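Local coordinates for protein FkbI (Streptomyces hygroscopicus, PDB 1R2J) that binds FAD and probably oxidises an acyl carrier protein-bound acyl group on the route to the methoxymalonyl extender unit of the polyketide FK520, at residues His139-Thr144 with His191-Leu196; Gly314-Ala319 with Arg335-Ala340. One frame throughout, in Å; residues are numbered along the deposited sequence.

Overall arrangement
Contact 1 joins two antiparallel strands in the range of the acyl-CoA dehydrogenase middle domain, and contact 2 joins two antiparallel helices in the range of the C-terminal domain. Their centres lie about 26 Å apart and they share no element. Both are largely buried, yet each has less covered residues: His139 and His195 among those of 139-144/191-196, and the tyrosine at the side of 314-319/335-340. Chemistry follows secondary structure. The strands are tied by backbone hydrogen bonds and one carboxylate, and their ends reach the flavin ring; the helices satisfy their backbones internally and meet through alanine methyls and a tyrosine ring, with Ala340 about 11 Å from FAD between nearest side-chain and cofactor atoms.

Contact 1. Residues His139-Thr144 with His191-Leu196; sequences HKVWTT and HADLHL. With FAD (flavin-adenine dinucleotide), chain B.
Lys140 and Leu194 form a hydrogen-bonded pair of this antiparallel ladder: Lys140 N gives to Leu194 O, and Leu194 N returns to Lys140 O at 2.8 Å. One step on, the register slips by one residue, a beta bulge, before Thr143 and Ala192 form another, its Thr143 N to Ala192 O bond weak. Asp193 spans the irregularity: OD1 takes the amide Trp142 N at 2.9 Å, nearly in line with its own C-O bond, a task suited to a short carboxylate.

His139 has CG anti to the backbone N (chi1 -176°), and its ring lies beside that of His195, planes 82° apart, with NE2 3.1 Å from His195 CE1; Leu194 O sits over one face. An alanine in place of His139 would probably leave His195 without this neighbour and uncover Leu194 O on that side. Leu194 CG packs on Thr143 OG1, while buried Lys140 has its NZ satisfied by a salt bridge to Glu113 and hydrogen bonds to Phe111 O and Phe155 O. Trp142 lays CZ3 over a face of the His191 ring, 3.8 Å from CG.

Both of these rings also touch the flavin: Trp142 CE3 lies 3.6 Å from FAD C8, and His191 CE1 meets the methyl C7M. Thr144 bonds twice, N to O4 and OG1 to N5 at 2.6 Å. This Trp-Thr-Thr corner, gripping N5 and O4, is characteristic of the acyl-CoA dehydrogenase beta domain.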
ATOM      1  N   HIS A 139      13.927 -14.881  -5.081  1.00 34.78           N
ATOM      2  CA  HIS A 139      14.212 -13.464  -5.235  1.00 35.54           C
ATOM      3  C   HIS A 139      12.903 -12.708  -5.443  1.00 32.75           C
ATOM      4  O   HIS A 139      12.041 -13.147  -6.200  1.00 32.94           O
ATOM      5  CB  HIS A 139      15.121 -13.257  -6.454  1.00 38.71           C
ATOM      6  CG  HIS A 139      15.564 -11.839  -6.656  1.00 44.13           C
ATOM      7  ND1 HIS A 139      14.674 -10.790  -6.760  1.00 45.82           N
ATOM      8  CD2 HIS A 139      16.797 -11.299  -6.795  1.00 46.09           C
ATOM      9  CE1 HIS A 139      15.341  -9.667  -6.955  1.00 46.47           C
ATOM     10  NE2 HIS A 139      16.632  -9.947  -6.981  1.00 47.18           N
ATOM     11  N   LYS A 140      12.753 -11.582  -4.754  1.00 30.42           N
ATOM     12  CA  LYS A 140      11.561 -10.752  -4.895  1.00 27.95           C
ATOM     13  C   LYS A 140      12.044  -9.369  -5.305  1.00 27.95           C
ATOM     14  O   LYS A 140      13.182  -8.992  -5.011  1.00 27.96           O
ATOM     15  CB  LYS A 140      10.785 -10.660  -3.576  1.00 26.83           C
ATOM     16  CG  LYS A 140      10.184 -11.977  -3.090  1.00 26.48           C
ATOM     17  CD  LYS A 140       9.246 -12.586  -4.125  1.00 24.51           C
ATOM     18  CE  LYS A 140       8.671 -13.914  -3.646  1.00 26.19           C
ATOM     19  NZ  LYS A 140       7.801 -14.578  -4.668  1.00 21.90           N
ATOM     20  N   VAL A 141      11.188  -8.614  -5.985  1.00 25.44           N
ATOM     21  CA  VAL A 141      11.557  -7.282  -6.434  1.00 24.27           C
ATOM     22  C   VAL A 141      10.603  -6.218  -5.922  1.00 22.83           C
ATOM     23  O   VAL A 141       9.449  -6.507  -5.594  1.00 21.79           O
ATOM     24  CB  VAL A 141      11.576  -7.198  -7.974  1.00 25.58           C
ATOM     25  CG1 VAL A 141      12.653  -8.114  -8.535  1.00 23.96           C
ATOM     26  CG2 VAL A 141      10.197  -7.564  -8.529  1.00 22.69           C
ATOM     27  N   TRP A 142      11.102  -4.988  -5.840  1.00 21.33           N
ATOM     28  CA  TRP A 142      10.298  -3.851  -5.405  1.00 22.54           C
ATOM     29  C   TRP A 142       9.481  -3.999  -4.132  1.00 24.29           C
ATOM     30  O   TRP A 142       8.446  -3.353  -3.997  1.00 27.78           O
ATOM     31  CB  TRP A 142       9.345  -3.448  -6.526  1.00 20.72           C
ATOM     32  CG  TRP A 142       9.968  -2.586  -7.537  1.00 21.24           C
ATOM     33  CD1 TRP A 142      10.610  -2.977  -8.675  1.00 20.81           C
ATOM     34  CD2 TRP A 142      10.030  -1.161  -7.506  1.00 20.10           C
ATOM     35  NE1 TRP A 142      11.066  -1.878  -9.360  1.00 19.74           N
ATOM     36  CE2 TRP A 142      10.723  -0.749  -8.664  1.00 22.01           C
ATOM     37  CE3 TRP A 142       9.566  -0.189  -6.611  1.00 21.08           C
ATOM     38  CZ2 TRP A 142      10.964   0.598  -8.953  1.00 21.54           C
ATOM     39  CZ3 TRP A 142       9.805   1.149  -6.898  1.00 22.16           C
ATOM     40  CH2 TRP A 142      10.498   1.529  -8.063  1.00 22.85           C
ATOM     41  N   THR A 143       9.931  -4.820  -3.193  1.00 24.28           N
ATOM     42  CA  THR A 143       9.186  -5.013  -1.954  1.00 23.94           C
ATOM     43  C   THR A 143       9.097  -3.733  -1.128  1.00 24.17           C
ATOM     44  O   THR A 143      10.107  -3.226  -0.641  1.00 24.99           O
ATOM     45  CB  THR A 143       9.830  -6.113  -1.099  1.00 22.42           C
ATOM     46  OG1 THR A 143      10.116  -7.242  -1.932  1.00 21.84           O
ATOM     47  CG2 THR A 143       8.882  -6.549   0.007  1.00 23.89           C
ATOM     48  N   THR A 144       7.882  -3.215  -0.967  1.00 23.73           N
ATOM     49  CA  THR A 144       7.666  -1.990  -0.201  1.00 23.41           C
ATOM     50  C   THR A 144       7.992  -2.132   1.284  1.00 24.30           C
ATOM     51  O   THR A 144       7.643  -3.133   1.910  1.00 24.09           O
ATOM     52  CB  THR A 144       6.206  -1.512  -0.314  1.00 23.69           C
ATOM     53  OG1 THR A 144       5.911  -1.193  -1.678  1.00 21.06           O
ATOM     54  CG2 THR A 144       5.987  -0.276   0.556  1.00 20.76           C
ATOM     55  N   HIS A 191      11.588   0.778  -0.719  1.00 25.03           N
ATOM     56  CA  HIS A 191      11.459  -0.343  -1.651  1.00 23.09           C
ATOM     57  C   HIS A 191      12.798  -1.063  -1.726  1.00 23.06           C
ATOM     58  O   HIS A 191      13.848  -0.433  -1.690  1.00 20.99           O
ATOM     59  CB  HIS A 191      11.110   0.164  -3.054  1.00 23.61           C
ATOM     60  CG  HIS A 191      10.000   1.166  -3.073  1.00 22.80           C
ATOM     61  ND1 HIS A 191       8.686   0.826  -2.842  1.00 24.34           N
ATOM     62  CD2 HIS A 191      10.017   2.507  -3.246  1.00 21.57           C
ATOM     63  CE1 HIS A 191       7.940   1.915  -2.867  1.00 22.63           C
ATOM     64  NE2 HIS A 191       8.724   2.949  -3.111  1.00 24.81           N
ATOM     65  N   ALA A 192      12.768  -2.382  -1.838  1.00 23.94           N
ATOM     66  CA  ALA A 192      14.010  -3.130  -1.934  1.00 23.80           C
ATOM     67  C   ALA A 192      13.767  -4.527  -2.475  1.00 24.16           C
ATOM     68  O   ALA A 192      12.714  -5.115  -2.239  1.00 22.99           O
ATOM     69  CB  ALA A 192      14.671  -3.204  -0.565  1.00 24.26           C
ATOM     70  N   ASP A 193      14.736  -5.045  -3.225  1.00 25.74           N
ATOM     71  CA  ASP A 193      14.623  -6.390  -3.763  1.00 26.46           C
ATOM     72  C   ASP A 193      15.092  -7.325  -2.656  1.00 29.02           C
ATOM     73  O   ASP A 193      15.902  -6.937  -1.811  1.00 28.15           O
ATOM     74  CB  ASP A 193      15.515  -6.574  -4.996  1.00 28.04           C
ATOM     75  CG  ASP A 193      15.154  -5.631  -6.136  1.00 28.41           C
ATOM     76  OD1 ASP A 193      13.970  -5.239  -6.249  1.00 27.53           O
ATOM     77  OD2 ASP A 193      16.056  -5.292  -6.932  1.00 29.67           O
ATOM     78  N   LEU A 194      14.587  -8.551  -2.664  1.00 29.05           N
ATOM     79  CA  LEU A 194      14.963  -9.528  -1.656  1.00 30.36           C
ATOM     80  C   LEU A 194      15.740 -10.683  -2.283  1.00 31.50           C
ATOM     81  O   LEU A 194      15.266 -11.337  -3.212  1.00 31.01           O
ATOM     82  CB  LEU A 194      13.712 -10.079  -0.963  1.00 30.02           C
ATOM     83  CG  LEU A 194      12.731  -9.064  -0.376  1.00 30.89           C
ATOM     84  CD1 LEU A 194      11.571  -9.798   0.290  1.00 30.23           C
ATOM     85  CD2 LEU A 194      13.453  -8.170   0.621  1.00 30.64           C
ATOM     86  N   HIS A 195      16.941 -10.925  -1.778  1.00 31.60           N
ATOM     87  CA  HIS A 195      17.760 -12.022  -2.271  1.00 32.09           C
ATOM     88  C   HIS A 195      17.731 -13.102  -1.199  1.00 31.72           C
ATOM     89  O   HIS A 195      18.243 -12.910  -0.097  1.00 30.26           O
ATOM     90  CB  HIS A 195      19.187 -11.538  -2.511  1.00 32.84           C
ATOM     91  CG  HIS A 195      19.270 -10.358  -3.427  1.00 35.40           C
ATOM     92  ND1 HIS A 195      19.020 -10.447  -4.778  1.00 35.19           N
ATOM     93  CD2 HIS A 195      19.554  -9.057  -3.181  1.00 36.05           C
ATOM     94  CE1 HIS A 195      19.146  -9.251  -5.326  1.00 35.59           C
ATOM     95  NE2 HIS A 195      19.470  -8.390  -4.378  1.00 36.01           N
ATOM     96  N   LEU A 196      17.105 -14.227  -1.521  1.00 31.30           N
ATOM     97  CA  LEU A 196      16.992 -15.331  -0.579  1.00 31.93           C
ATOM     98  C   LEU A 196      17.825 -16.535  -1.021  1.00 33.30           C
ATOM     99  O   LEU A 196      17.408 -17.309  -1.885  1.00 32.54           O
ATOM    100  CB  LEU A 196      15.525 -15.744  -0.438  1.00 31.53           C
ATOM    101  CG  LEU A 196      14.541 -14.650  -0.011  1.00 30.78           C
ATOM    102  CD1 LEU A 196      13.126 -15.199  -0.072  1.00 31.61           C
ATOM    103  CD2 LEU A 196      14.870 -14.161   1.390  1.00 29.51           C
TER
HETATM  104  PA  FAD B 399       4.335  -6.240 -16.311  1.00 31.55           P
HETATM  105  O1A FAD B 399       3.585  -6.860 -15.226  1.00 29.27           O
HETATM  106  O2A FAD B 399       5.720  -6.447 -16.864  1.00 28.05           O
HETATM  107  O5B FAD B 399       3.950  -4.813 -16.702  1.00 31.78           O
HETATM  108  C5B FAD B 399       3.102  -4.989 -17.766  1.00 26.42           C
HETATM  109  C4B FAD B 399       2.468  -3.796 -18.395  1.00 24.70           C
HETATM  110  O4B FAD B 399       1.712  -4.667 -19.309  1.00 21.89           O
HETATM  111  C3B FAD B 399       1.470  -3.236 -17.431  1.00 24.40           C
HETATM  112  O3B FAD B 399       1.117  -1.959 -17.853  1.00 23.93           O
HETATM  113  C2B FAD B 399       0.350  -4.162 -17.471  1.00 22.23           C
HETATM  114  O2B FAD B 399      -0.979  -3.716 -17.093  1.00 22.98           O
HETATM  115  C1B FAD B 399       0.362  -4.722 -18.923  1.00 22.80           C
HETATM  116  N9A FAD B 399      -0.078  -6.078 -18.959  1.00 23.00           N
HETATM  117  C8A FAD B 399       0.521  -7.275 -18.483  1.00 22.53           C
HETATM  118  N7A FAD B 399      -0.173  -8.357 -18.675  1.00 21.89           N
HETATM  119  C5A FAD B 399      -1.316  -7.921 -19.316  1.00 22.99           C
HETATM  120  C6A FAD B 399      -2.451  -8.579 -19.798  1.00 23.23           C
HETATM  121  N6A FAD B 399      -2.618  -9.905 -19.700  1.00 22.24           N
HETATM  122  N1A FAD B 399      -3.436  -7.820 -20.402  1.00 22.18           N
HETATM  123  C2A FAD B 399      -3.302  -6.478 -20.521  1.00 22.09           C
HETATM  124  N3A FAD B 399      -2.207  -5.730 -20.076  1.00 20.71           N
HETATM  125  C4A FAD B 399      -1.261  -6.607 -19.476  1.00 22.79           C
HETATM  126  N1  FAD B 399       5.360  -6.047  -5.465  1.00 27.81           N
HETATM  127  C2  FAD B 399       5.285  -6.831  -4.311  1.00 29.57           C
HETATM  128  O2  FAD B 399       5.228  -8.074  -4.359  1.00 27.98           O
HETATM  129  N3  FAD B 399       5.281  -6.209  -3.070  1.00 28.64           N
HETATM  130  C4  FAD B 399       5.359  -4.808  -2.862  1.00 28.35           C
HETATM  131  O4  FAD B 399       5.351  -4.346  -1.681  1.00 26.77           O
HETATM  132  C4X FAD B 399       5.454  -4.057  -4.012  1.00 28.10           C
HETATM  133  N5  FAD B 399       5.561  -2.614  -3.816  1.00 29.92           N
HETATM  134  C5X FAD B 399       5.693  -1.803  -4.963  1.00 29.96           C
HETATM  135  C6  FAD B 399       5.827  -0.392  -4.870  1.00 31.03           C
HETATM  136  C7  FAD B 399       6.005   0.472  -5.992  1.00 30.58           C
HETATM  137  C7M FAD B 399       6.147   1.979  -5.793  1.00 31.06           C
HETATM  138  C8  FAD B 399       6.059  -0.122  -7.284  1.00 31.27           C
HETATM  139  C8M FAD B 399       6.276   0.665  -8.564  1.00 31.24           C
HETATM  140  C9  FAD B 399       5.913  -1.478  -7.431  1.00 31.59           C
HETATM  141  C9A FAD B 399       5.705  -2.352  -6.301  1.00 32.09           C
HETATM  142  N10 FAD B 399       5.553  -3.831  -6.409  1.00 31.44           N
HETATM  143  C10 FAD B 399       5.450  -4.679  -5.300  1.00 29.90           C
HETATM  144  C1' FAD B 399       5.507  -4.155  -7.770  1.00 34.82           C
HETATM  145  C2' FAD B 399       3.978  -4.144  -8.344  1.00 37.60           C
HETATM  146  O2' FAD B 399       3.564  -5.476  -7.926  1.00 33.75           O
HETATM  147  C3' FAD B 399       4.141  -4.170  -9.759  1.00 39.99           C
HETATM  148  O3' FAD B 399       3.718  -2.891 -10.293  1.00 44.80           O
HETATM  149  C4' FAD B 399       3.543  -5.101 -10.843  1.00 39.54           C
HETATM  150  O4' FAD B 399       3.549  -6.492 -10.671  1.00 42.93           O
HETATM  151  C5' FAD B 399       4.490  -4.679 -11.863  1.00 39.46           C
HETATM  152  O5' FAD B 399       4.892  -5.688 -12.739  1.00 34.76           O
HETATM  153  P   FAD B 399       6.080  -5.269 -13.763  1.00 34.54           P
HETATM  154  O1P FAD B 399       6.018  -6.602 -13.394  1.00 35.96           O
HETATM  155  O2P FAD B 399       7.160  -5.748 -14.770  1.00 38.58           O
HETATM  156  O3P FAD B 399       5.275  -5.696 -15.109  1.00 32.22           O

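Contact 2. Residues Gly314-Ala319 with Arg335-Ala340; sequences GAATAA and RAYRDA
Ala315 and Ala336 meet methyl to methyl, CB to CB at 4.0 Å, where segments 314-319 and 335-340 of helices 297-322 and 332-345 run roughly antiparallel. The segment axes come within 8.3 Å of each other at a crossing angle of -159°. Such an approach suits alanine, whose single methyl makes contact without pushing the backbones apart.

The apolar packing centres on Ala315. Its CB points at the other helix and rests against the main chain there, 3.6 Å from Tyr337 CA and as near to Ala336 O. Ala340, one turn along from Ala336, brings its own CB to within 4.3 Å of Ala315 CB, so a single methyl faces two alanines and the backbone between them.

The aromatic contact lies at the margin. Tyr337 has CG anti to its backbone N (chi1 -174°), a torsion that starts the ring out beside residues 315-316. Ala316 CB meets the ring at its edge, near its plane, 3.9 Å from CE1, and CD1 approaches Ala316 CA. A tyrosine fits this more exposed position because the CD1-CE1 side of its ring can lie against Ala316 while its hydroxyl lies farther out.

No hydrogen bond crosses between the segments. Backbone bonds such as Ala340 N to Ala336 O stay within each helix. Cys240 of helix 219-248 touches both Ala315 and Ala336, placing this pair within the helical bundle of the C-terminal domain. The contact therefore depends on the van der Waals fit of alanine methyls and one side of an aromatic ring.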
ATOM      1  N   GLY A 314      -6.494  13.399 -11.267  1.00 17.12           N
ATOM      2  CA  GLY A 314      -6.609  14.530 -10.358  1.00 17.24           C
ATOM      3  C   GLY A 314      -5.276  15.217 -10.106  1.00 17.39           C
ATOM      4  O   GLY A 314      -5.194  16.443 -10.061  1.00 17.86           O
ATOM      5  N   ALA A 315      -4.221  14.428  -9.945  1.00 16.90           N
ATOM      6  CA  ALA A 315      -2.902  14.986  -9.687  1.00 15.97           C
ATOM      7  C   ALA A 315      -2.434  15.832 -10.868  1.00 16.34           C
ATOM      8  O   ALA A 315      -1.862  16.898 -10.669  1.00 15.93           O
ATOM      9  CB  ALA A 315      -1.898  13.862  -9.389  1.00 16.73           C
ATOM     10  N   ALA A 316      -2.687  15.368 -12.094  1.00 15.38           N
ATOM     11  CA  ALA A 316      -2.283  16.126 -13.278  1.00 15.67           C
ATOM     12  C   ALA A 316      -3.055  17.443 -13.351  1.00 16.37           C
ATOM     13  O   ALA A 316      -2.505  18.478 -13.726  1.00 15.70           O
ATOM     14  CB  ALA A 316      -2.517  15.301 -14.549  1.00 15.97           C
ATOM     15  N   THR A 317      -4.330  17.394 -12.977  1.00 17.45           N
ATOM     16  CA  THR A 317      -5.201  18.569 -12.985  1.00 17.30           C
ATOM     17  C   THR A 317      -4.748  19.592 -11.942  1.00 18.20           C
ATOM     18  O   THR A 317      -4.703  20.796 -12.216  1.00 18.10           O
ATOM     19  CB  THR A 317      -6.654  18.151 -12.706  1.00 18.53           C
ATOM     20  OG1 THR A 317      -7.098  17.297 -13.768  1.00 16.81           O
ATOM     21  CG2 THR A 317      -7.572  19.368 -12.608  1.00 18.35           C
ATOM     22  N   ALA A 318      -4.399  19.107 -10.752  1.00 16.71           N
ATOM     23  CA  ALA A 318      -3.944  19.981  -9.677  1.00 15.70           C
ATOM     24  C   ALA A 318      -2.614  20.627 -10.069  1.00 16.28           C
ATOM     25  O   ALA A 318      -2.380  21.805  -9.798  1.00 16.55           O
ATOM     26  CB  ALA A 318      -3.781  19.188  -8.369  1.00 14.18           C
ATOM     27  N   ALA A 319      -1.738  19.850 -10.698  1.00 15.76           N
ATOM     28  CA  ALA A 319      -0.453  20.388 -11.118  1.00 18.50           C
ATOM     29  C   ALA A 319      -0.685  21.517 -12.113  1.00 16.99           C
ATOM     30  O   ALA A 319       0.033  22.513 -12.104  1.00 19.03           O
ATOM     31  CB  ALA A 319       0.404  19.294 -11.752  1.00 18.88           C
ATOM     32  N   ARG A 335       4.533  15.567  -5.728  1.00 19.74           N
ATOM     33  CA  ARG A 335       4.596  14.179  -5.290  1.00 19.55           C
ATOM     34  C   ARG A 335       3.346  13.382  -5.676  1.00 20.07           C
ATOM     35  O   ARG A 335       3.441  12.204  -6.029  1.00 21.51           O
ATOM     36  CB  ARG A 335       4.792  14.123  -3.771  1.00 19.07           C
ATOM     37  CG  ARG A 335       6.134  14.666  -3.307  1.00 21.15           C
ATOM     38  CD  ARG A 335       6.330  14.499  -1.808  1.00 21.39           C
ATOM     39  NE  ARG A 335       5.600  15.486  -1.012  1.00 22.63           N
ATOM     40  CZ  ARG A 335       4.436  15.273  -0.408  1.00 22.96           C
ATOM     41  NH1 ARG A 335       3.836  14.097  -0.503  1.00 23.69           N
ATOM     42  NH2 ARG A 335       3.883  16.238   0.317  1.00 23.50           N
ATOM     43  N   ALA A 336       2.180  14.018  -5.598  1.00 18.42           N
ATOM     44  CA  ALA A 336       0.931  13.349  -5.957  1.00 17.97           C
ATOM     45  C   ALA A 336       1.001  12.882  -7.409  1.00 17.49           C
ATOM     46  O   ALA A 336       0.582  11.777  -7.743  1.00 18.58           O
ATOM     47  CB  ALA A 336      -0.253  14.305  -5.781  1.00 16.99           C
ATOM     48  N   TYR A 337       1.536  13.742  -8.269  1.00 17.62           N
ATOM     49  CA  TYR A 337       1.649  13.444  -9.689  1.00 16.51           C
ATOM     50  C   TYR A 337       2.455  12.152  -9.915  1.00 18.53           C
ATOM     51  O   TYR A 337       2.002  11.241 -10.624  1.00 14.11           O
ATOM     52  CB  TYR A 337       2.295  14.638 -10.404  1.00 18.32           C
ATOM     53  CG  TYR A 337       2.341  14.522 -11.908  1.00 19.63           C
ATOM     54  CD1 TYR A 337       1.167  14.379 -12.658  1.00 18.97           C
ATOM     55  CD2 TYR A 337       3.554  14.570 -12.589  1.00 18.64           C
ATOM     56  CE1 TYR A 337       1.205  14.293 -14.056  1.00 19.16           C
ATOM     57  CE2 TYR A 337       3.603  14.481 -13.982  1.00 19.46           C
ATOM     58  CZ  TYR A 337       2.428  14.343 -14.707  1.00 20.14           C
ATOM     59  OH  TYR A 337       2.482  14.242 -16.077  1.00 21.34           O
ATOM     60  N   ARG A 338       3.636  12.070  -9.300  1.00 18.19           N
ATOM     61  CA  ARG A 338       4.488  10.884  -9.430  1.00 19.36           C
ATOM     62  C   ARG A 338       3.946   9.678  -8.669  1.00 18.18           C
ATOM     63  O   ARG A 338       4.027   8.546  -9.153  1.00 18.34           O
ATOM     64  CB  ARG A 338       5.914  11.170  -8.927  1.00 19.36           C
ATOM     65  CG  ARG A 338       6.778  12.000  -9.882  1.00 20.53           C
ATOM     66  CD  ARG A 338       8.204  12.205  -9.339  1.00 17.85           C
ATOM     67  NE  ARG A 338       8.235  13.053  -8.147  1.00 18.83           N
ATOM     68  CZ  ARG A 338       8.370  12.608  -6.897  1.00 21.69           C
ATOM     69  NH1 ARG A 338       8.504  11.306  -6.650  1.00 15.41           N
ATOM     70  NH2 ARG A 338       8.341  13.468  -5.880  1.00 18.17           N
ATOM     71  N   ASP A 339       3.404   9.920  -7.478  1.00 18.14           N
ATOM     72  CA  ASP A 339       2.882   8.836  -6.650  1.00 18.23           C
ATOM     73  C   ASP A 339       1.648   8.177  -7.246  1.00 17.21           C
ATOM     74  O   ASP A 339       1.550   6.957  -7.252  1.00 18.83           O
ATOM     75  CB  ASP A 339       2.552   9.328  -5.228  1.00 19.18           C
ATOM     76  CG  ASP A 339       3.779   9.832  -4.473  1.00 19.67           C
ATOM     77  OD1 ASP A 339       4.918   9.540  -4.893  1.00 19.28           O
ATOM     78  OD2 ASP A 339       3.598  10.515  -3.443  1.00 21.07           O
ATOM     79  N   ALA A 340       0.717   8.986  -7.745  1.00 14.62           N
ATOM     80  CA  ALA A 340      -0.523   8.478  -8.326  1.00 15.48           C
ATOM     81  C   ALA A 340      -0.258   7.628  -9.570  1.00 16.58           C
ATOM     82  O   ALA A 340      -0.951   6.641  -9.815  1.00 15.35           O
ATOM     83  CB  ALA A 340      -1.469   9.646  -8.668  1.00 13.68           C
TER